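PDB 2QNG: uncharacterized protein SAV2460 from Streptomyces avermitilis, which is of unknown function but binds calcium ions and belongs to the TerD family of calcium-binding beta-sandwich proteins. Local coordinates for residues D52-T57 against V70-S75; G80-N85 against M100-N105. All coordinates share one frame; numbering follows the deposited sequence.

How the contacts relate
Contact 1 (Asp52-Thr57 with Val70-Ser75) and contact 2 (Gly80-Asn85 with Met100-Asn105) are two antiparallel hairpin pairings, one in each of the two sheets of the fold. They follow one another along the chain, and their centres lie about 10 Å apart. Their inner faces meet in the core. Thr57 CG2 lies 3.6 Å from Ile82 CD1, and in the conformer described the selenium of Met100 rests 3.5 Å from Ala55 CB. Asp52 of contact 1 binds a calcium ion directly. Leu84 of contact 2 has its side chain about 7 Å from the same ion at the nearest atoms, and Glu98, a further ligand of it, lies on the strand that leads into Met100.

Contact 1: D52-T57 against V70-S75; sequences DIVAAT and VVHFDS. With CA (calcium ion), chain C.
In the conformer described, Val54 sends CG2 to the side opposite its amide nitrogen, and His72 turns its ring between its own N and carbonyl carbon (chi1 54°). These torsions lay the two side chains alongside each other, with Val54 CG2 at the ring edge, 4.1 Å from His72 CD2. Asp74 N donates to His72 ND1, and Ser75 CB packs on one ring face. With an alanine here in place of His72, Asp74 N would probably lose this acceptor, and Val54 CG2, in that conformer, the ring edge beside it.

The backbones pair through Ala55 and Val71. Ala55 N donates to Val71 O at 2.9 Å, and Val71 N returns a bond to Ala55 O at 2.8 Å. Next to this pair, Ala56 CB meets Val70 CG1 at 3.9 Å. Further along, His72 to Ser75 form a type I turn. Water 1 links the two backbones, donating to Ile53 O and accepting from Phe73 N.

The Asp52 carboxylate lies obliquely to the Phe73 ring, their planes 45° apart, with OD2 3.3 Å from CE2. OD2 also accepts a hydrogen bond from Gln121. Asp52 OD1 binds the calcium ion at 2.2 Å, so both oxygens are held. Asp50, Leu51, Ser88, Glu98 and water 2 complete the ion's shell. The arrangement is an antiparallel beta hairpin at one edge of a TerD sheet, with a calcium site at its end.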
loop_
_atom_site.group_PDB
_atom_site.type_symbol
_atom_site.label_atom_id
_atom_site.label_comp_id
_atom_site.label_asym_id
_atom_site.label_seq_id
_atom_site.Cartn_x
_atom_site.Cartn_y
_atom_site.Cartn_z
ATOM N N ASP A 52 -6.802 1.667 4.247
ATOM C CA ASP A 52 -5.531 2.210 4.709
ATOM C C ASP A 52 -4.413 1.745 3.799
ATOM O O ASP A 52 -4.336 0.565 3.457
ATOM C CB ASP A 52 -5.203 1.714 6.118
ATOM C CG ASP A 52 -6.089 2.335 7.193
ATOM O OD1 ASP A 52 -6.655 3.412 7.006
ATOM O OD2 ASP A 52 -6.187 1.749 8.284
ATOM N N ILE A 53 -3.511 2.670 3.447
ATOM C CA ILE A 53 -2.283 2.308 2.735
ATOM C C ILE A 53 -1.258 1.845 3.776
ATOM O O ILE A 53 -1.118 2.455 4.851
ATOM C CB ILE A 53 -1.717 3.506 1.962
ATOM C CG1 ILE A 53 -2.745 4.033 0.958
ATOM C CG2 ILE A 53 -0.435 3.095 1.264
ATOM C CD1 ILE A 53 -2.305 5.320 0.262
ATOM N N VAL A 54 -0.562 0.764 3.432
ATOM C CA VAL A 54 0.513 0.281 4.302
ATOM C C VAL A 54 1.715 -0.085 3.449
ATOM O O VAL A 54 1.584 -0.572 2.322
ATOM C CB VAL A 54 0.063 -0.901 5.224
ATOM C CG1 VAL A 54 -0.482 -2.006 4.406
ATOM C CG2 VAL A 54 1.224 -1.399 6.092
ATOM N N ALA A 55 2.898 0.225 3.988
ATOM C CA ALA A 55 4.145 -0.164 3.326
ATOM C C ALA A 55 4.992 -0.981 4.282
ATOM O O ALA A 55 4.972 -0.735 5.491
ATOM C CB ALA A 55 4.909 1.056 2.852
ATOM N N ALA A 56 5.771 -1.906 3.726
ATOM C CA ALA A 56 6.688 -2.708 4.515
ATOM C C ALA A 56 8.037 -2.721 3.841
ATOM O O ALA A 56 8.110 -2.817 2.611
ATOM C CB ALA A 56 6.158 -4.122 4.720
ATOM N N THR A 57 9.100 -2.602 4.648
ATOM C CA THR A 57 10.469 -2.714 4.132
ATOM C C THR A 57 11.043 -4.065 4.533
ATOM O O THR A 57 10.658 -4.642 5.572
ATOM C CB THR A 57 11.361 -1.619 4.691
ATOM O OG1 THR A 57 11.334 -1.756 6.107
ATOM C CG2 THR A 57 10.810 -0.248 4.259
ATOM N N VAL A 70 6.982 -1.531 9.324
ATOM C CA VAL A 70 5.845 -1.152 8.505
ATOM C C VAL A 70 5.414 0.284 8.789
ATOM O O VAL A 70 5.609 0.799 9.904
ATOM C CB VAL A 70 4.630 -2.098 8.708
ATOM C CG1 VAL A 70 5.001 -3.544 8.409
ATOM C CG2 VAL A 70 4.079 -1.989 10.085
ATOM N N VAL A 71 4.844 0.910 7.756
ATOM C CA VAL A 71 4.368 2.299 7.841
ATOM C C VAL A 71 2.901 2.323 7.454
ATOM O O VAL A 71 2.504 1.765 6.424
ATOM C CB VAL A 71 5.150 3.242 6.893
ATOM C CG1 VAL A 71 4.705 4.705 7.075
ATOM C CG2 VAL A 71 6.660 3.122 7.169
ATOM N N HIS A 72 2.111 2.955 8.316
ATOM C CA HIS A 72 0.688 3.174 8.070
ATOM C C HIS A 72 0.245 4.277 9.023
ATOM O O HIS A 72 1.082 4.877 9.721
ATOM C CB HIS A 72 -0.130 1.874 8.237
ATOM C CG HIS A 72 0.070 1.182 9.557
ATOM N ND1 HIS A 72 -0.326 1.728 10.766
ATOM C CD2 HIS A 72 0.638 -0.010 9.852
ATOM C CE1 HIS A 72 -0.018 0.892 11.745
ATOM N NE2 HIS A 72 0.558 -0.174 11.215
ATOM N N PHE A 73 -1.045 4.576 9.024
ATOM C CA PHE A 73 -1.510 5.789 9.728
ATOM C C PHE A 73 -1.153 5.778 11.233
ATOM O O PHE A 73 -1.059 6.843 11.863
ATOM C CB PHE A 73 -3.015 5.981 9.516
ATOM C CG PHE A 73 -3.842 5.174 10.438
ATOM C CD1 PHE A 73 -4.357 5.746 11.595
ATOM C CD2 PHE A 73 -4.090 3.820 10.171
ATOM C CE1 PHE A 73 -5.122 4.988 12.479
ATOM C CE2 PHE A 73 -4.851 3.041 11.053
ATOM C CZ PHE A 73 -5.362 3.636 12.212
ATOM N N ASP A 74 -0.938 4.602 11.798
ATOM C CA ASP A 74 -0.575 4.524 13.205
ATOM C C ASP A 74 0.855 4.035 13.458
ATOM O O ASP A 74 1.190 3.603 14.563
ATOM C CB ASP A 74 -1.587 3.648 13.965
ATOM C CG ASP A 74 -1.663 3.996 15.432
ATOM O OD1 ASP A 74 -1.683 5.207 15.763
ATOM O OD2 ASP A 74 -1.695 3.047 16.253
ATOM N N SER A 75 1.709 4.118 12.441
ATOM C CA SER A 75 3.070 3.616 12.559
ATOM C C SER A 75 3.980 4.419 11.633
ATOM O O SER A 75 4.006 4.156 10.451
ATOM C CB SER A 75 3.114 2.135 12.184
ATOM O OG SER A 75 4.432 1.617 12.244
HETATM CA CA CA C . -7.873 5.062 6.118
HETATM O O HOH W 1 -2.500 3.699 6.831
HETATM O O HOH W 2 -7.046 6.103 8.039
#

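Contact 2: G80-N85 against M100-N105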
loop_
_atom_site.group_PDB
_atom_site.type_symbol
_atom_site.label_atom_id
_atom_site.label_comp_id
_atom_site.label_asym_id
_atom_site.label_seq_id
_atom_site.Cartn_x
_atom_site.Cartn_y
_atom_site.Cartn_z
ATOM N N GLY A 80 11.981 8.338 8.471
ATOM C CA GLY A 80 11.306 9.453 7.770
ATOM C C GLY A 80 11.285 9.398 6.228
ATOM O O GLY A 80 10.956 10.381 5.544
ATOM N N THR A 81 11.670 8.257 5.677
ATOM C CA THR A 81 11.812 8.141 4.232
ATOM C C THR A 81 10.537 7.657 3.571
ATOM O O THR A 81 10.396 7.809 2.371
ATOM C CB THR A 81 12.969 7.206 3.841
ATOM O OG1 THR A 81 12.737 5.894 4.373
ATOM C CG2 THR A 81 14.287 7.752 4.400
ATOM N N ILE A 82 9.626 7.055 4.340
ATOM C CA ILE A 82 8.343 6.566 3.827
ATOM C C ILE A 82 7.327 7.160 4.780
ATOM O O ILE A 82 7.490 7.045 6.007
ATOM C CB ILE A 82 8.244 5.033 3.871
ATOM C CG1 ILE A 82 9.223 4.398 2.874
ATOM C CG2 ILE A 82 6.821 4.571 3.586
ATOM C CD1 ILE A 82 9.423 2.887 3.030
ATOM N N TYR A 83 6.319 7.844 4.236
ATOM C CA TYR A 83 5.410 8.586 5.097
ATOM C C TYR A 83 4.042 8.757 4.471
ATOM O O TYR A 83 3.920 8.935 3.252
ATOM C CB TYR A 83 5.993 9.957 5.501
ATOM C CG TYR A 83 6.574 10.807 4.393
ATOM C CD1 TYR A 83 5.821 11.826 3.806
ATOM C CD2 TYR A 83 7.876 10.585 3.930
ATOM C CE1 TYR A 83 6.345 12.623 2.793
ATOM C CE2 TYR A 83 8.413 11.373 2.907
ATOM C CZ TYR A 83 7.654 12.402 2.361
ATOM O OH TYR A 83 8.207 13.180 1.355
ATOM N N LEU A 84 3.025 8.702 5.323
ATOM C CA LEU A 84 1.671 8.919 4.887
ATOM C C LEU A 84 1.459 10.439 4.831
ATOM O O LEU A 84 1.747 11.158 5.797
ATOM C CB LEU A 84 0.692 8.223 5.843
ATOM C CG LEU A 84 -0.765 8.149 5.421
ATOM C CD1 LEU A 84 -0.940 7.194 4.265
ATOM C CD2 LEU A 84 -1.564 7.694 6.613
ATOM N N ASN A 85 1.000 10.928 3.690
ATOM C CA ASN A 85 0.776 12.380 3.510
ATOM C C ASN A 85 -0.599 12.774 4.028
ATOM O O ASN A 85 -0.781 13.866 4.580
ATOM C CB ASN A 85 0.916 12.764 2.026
ATOM C CG ASN A 85 2.232 12.273 1.439
ATOM O OD1 ASN A 85 2.276 11.258 0.769
ATOM N ND2 ASN A 85 3.307 12.941 1.768
HETATM N N MSE A 100 0.483 8.123 0.150
HETATM C CA MSE A 100 1.757 7.818 0.816
HETATM C C MSE A 100 2.917 8.077 -0.116
HETATM O O MSE A 100 2.830 7.836 -1.309
HETATM C CB MSE A 100 1.798 6.364 1.276
HETATM C CG MSE A 100 3.119 5.971 1.923
HETATM SE SE MSE A 100 3.135 4.114 2.533
HETATM C CE MSE A 100 1.891 4.220 4.067
ATOM N N THR A 101 3.996 8.594 0.457
ATOM C CA THR A 101 5.223 8.860 -0.283
ATOM C C THR A 101 6.336 7.908 0.162
ATOM O O THR A 101 6.513 7.683 1.363
ATOM C CB THR A 101 5.655 10.295 -0.021
ATOM O OG1 THR A 101 4.620 11.178 -0.484
ATOM C CG2 THR A 101 6.953 10.653 -0.755
ATOM N N LEU A 102 7.053 7.339 -0.821
ATOM C CA LEU A 102 8.179 6.463 -0.533
ATOM C C LEU A 102 9.420 7.021 -1.201
ATOM O O LEU A 102 9.536 6.987 -2.414
ATOM C CB LEU A 102 7.889 5.043 -1.035
ATOM C CG LEU A 102 6.567 4.472 -0.457
ATOM C CD1 LEU A 102 5.385 4.640 -1.411
ATOM C CD2 LEU A 102 6.756 3.018 -0.133
ATOM N N GLU A 103 10.314 7.587 -0.396
ATOM C CA GLU A 103 11.569 8.152 -0.898
ATOM C C GLU A 103 12.581 7.028 -1.007
ATOM O O GLU A 103 13.542 6.927 -0.208
ATOM C CB GLU A 103 12.038 9.336 -0.022
ATOM C CG GLU A 103 11.055 10.511 -0.221
ATOM C CD GLU A 103 11.273 11.774 0.611
ATOM O OE1 GLU A 103 12.143 11.796 1.434
ATOM O OE2 GLU A 103 10.506 12.737 0.420
ATOM N N LEU A 104 12.382 6.184 -2.015
ATOM C CA LEU A 104 13.162 4.956 -2.125
ATOM C C LEU A 104 14.657 5.224 -2.252
ATOM O O LEU A 104 15.493 4.486 -1.703
ATOM C CB LEU A 104 12.699 4.149 -3.338
ATOM C CG LEU A 104 11.272 3.564 -3.297
ATOM C CD1 LEU A 104 10.955 2.819 -4.557
ATOM C CD2 LEU A 104 11.061 2.662 -2.089
ATOM N N ASN A 105 15.014 6.288 -2.976
ATOM C CA ASN A 105 16.438 6.645 -3.123
ATOM C C ASN A 105 17.140 6.805 -1.775
ATOM O O ASN A 105 18.340 6.516 -1.657
ATOM C CB ASN A 105 16.543 7.949 -3.935
ATOM C CG ASN A 105 17.965 8.397 -4.144
ATOM O OD1 ASN A 105 18.755 7.677 -4.710
ATOM N ND2 ASN A 105 18.277 9.610 -3.703
#
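Tyr83 and Thr101 face each other as a hydrogen-bonded antiparallel pair, and their side chains run side by side. Tyr83 CG sits between the backbone N and the carbonyl carbon (chi1 48°), which swings the ring across to the neighbouring strand. Thr101 CB covers one ring face, a CH-pi contact 3.9 Å from the centroid. Thr101 CG2, anti to its own N, reaches the phenol end.

Glu103 meets the same ring at its edge. Its chain, extended beyond CG, carries the carboxylate to the phenol, and the two planes stand 88° apart. Tyr83 OH donates to Glu103 OE2 in a short bond of 2.5 Å, from above the carboxylate plane. OE1 forms a salt bridge with Arg106. The carboxylate is thus held at both oxygens, and the phenol is fixed at its tip as well as along its face.

On the opposite face of the sheet, Ile82, Leu84, Met100 and Leu102 make apolar contacts. Ile82 CG2 touches Leu102 CD2 at 4.0 Å and, in the conformer described, the selenium of selenomethionine Met100 at 3.9 Å. In that conformer Met100 runs straight to the selenium, then bends (chi3 -71°), and its CE reaches Leu84 CD1 at 4.1 Å. Leu84 and Met100 cross at about a right angle. Ala55 and Val71 of the other sheet pack onto this face.

Three backbone bonds join the strands. Tyr83 and Thr101 exchange two, and Glu103 N donates to Thr81 O at 2.8 Å. Glu103 is also the centre of an inverse gamma turn, where the chain leaves the strand. This is an antiparallel beta hairpin at the edge of a sheet, with one face directed into the core of the TerD beta sandwich.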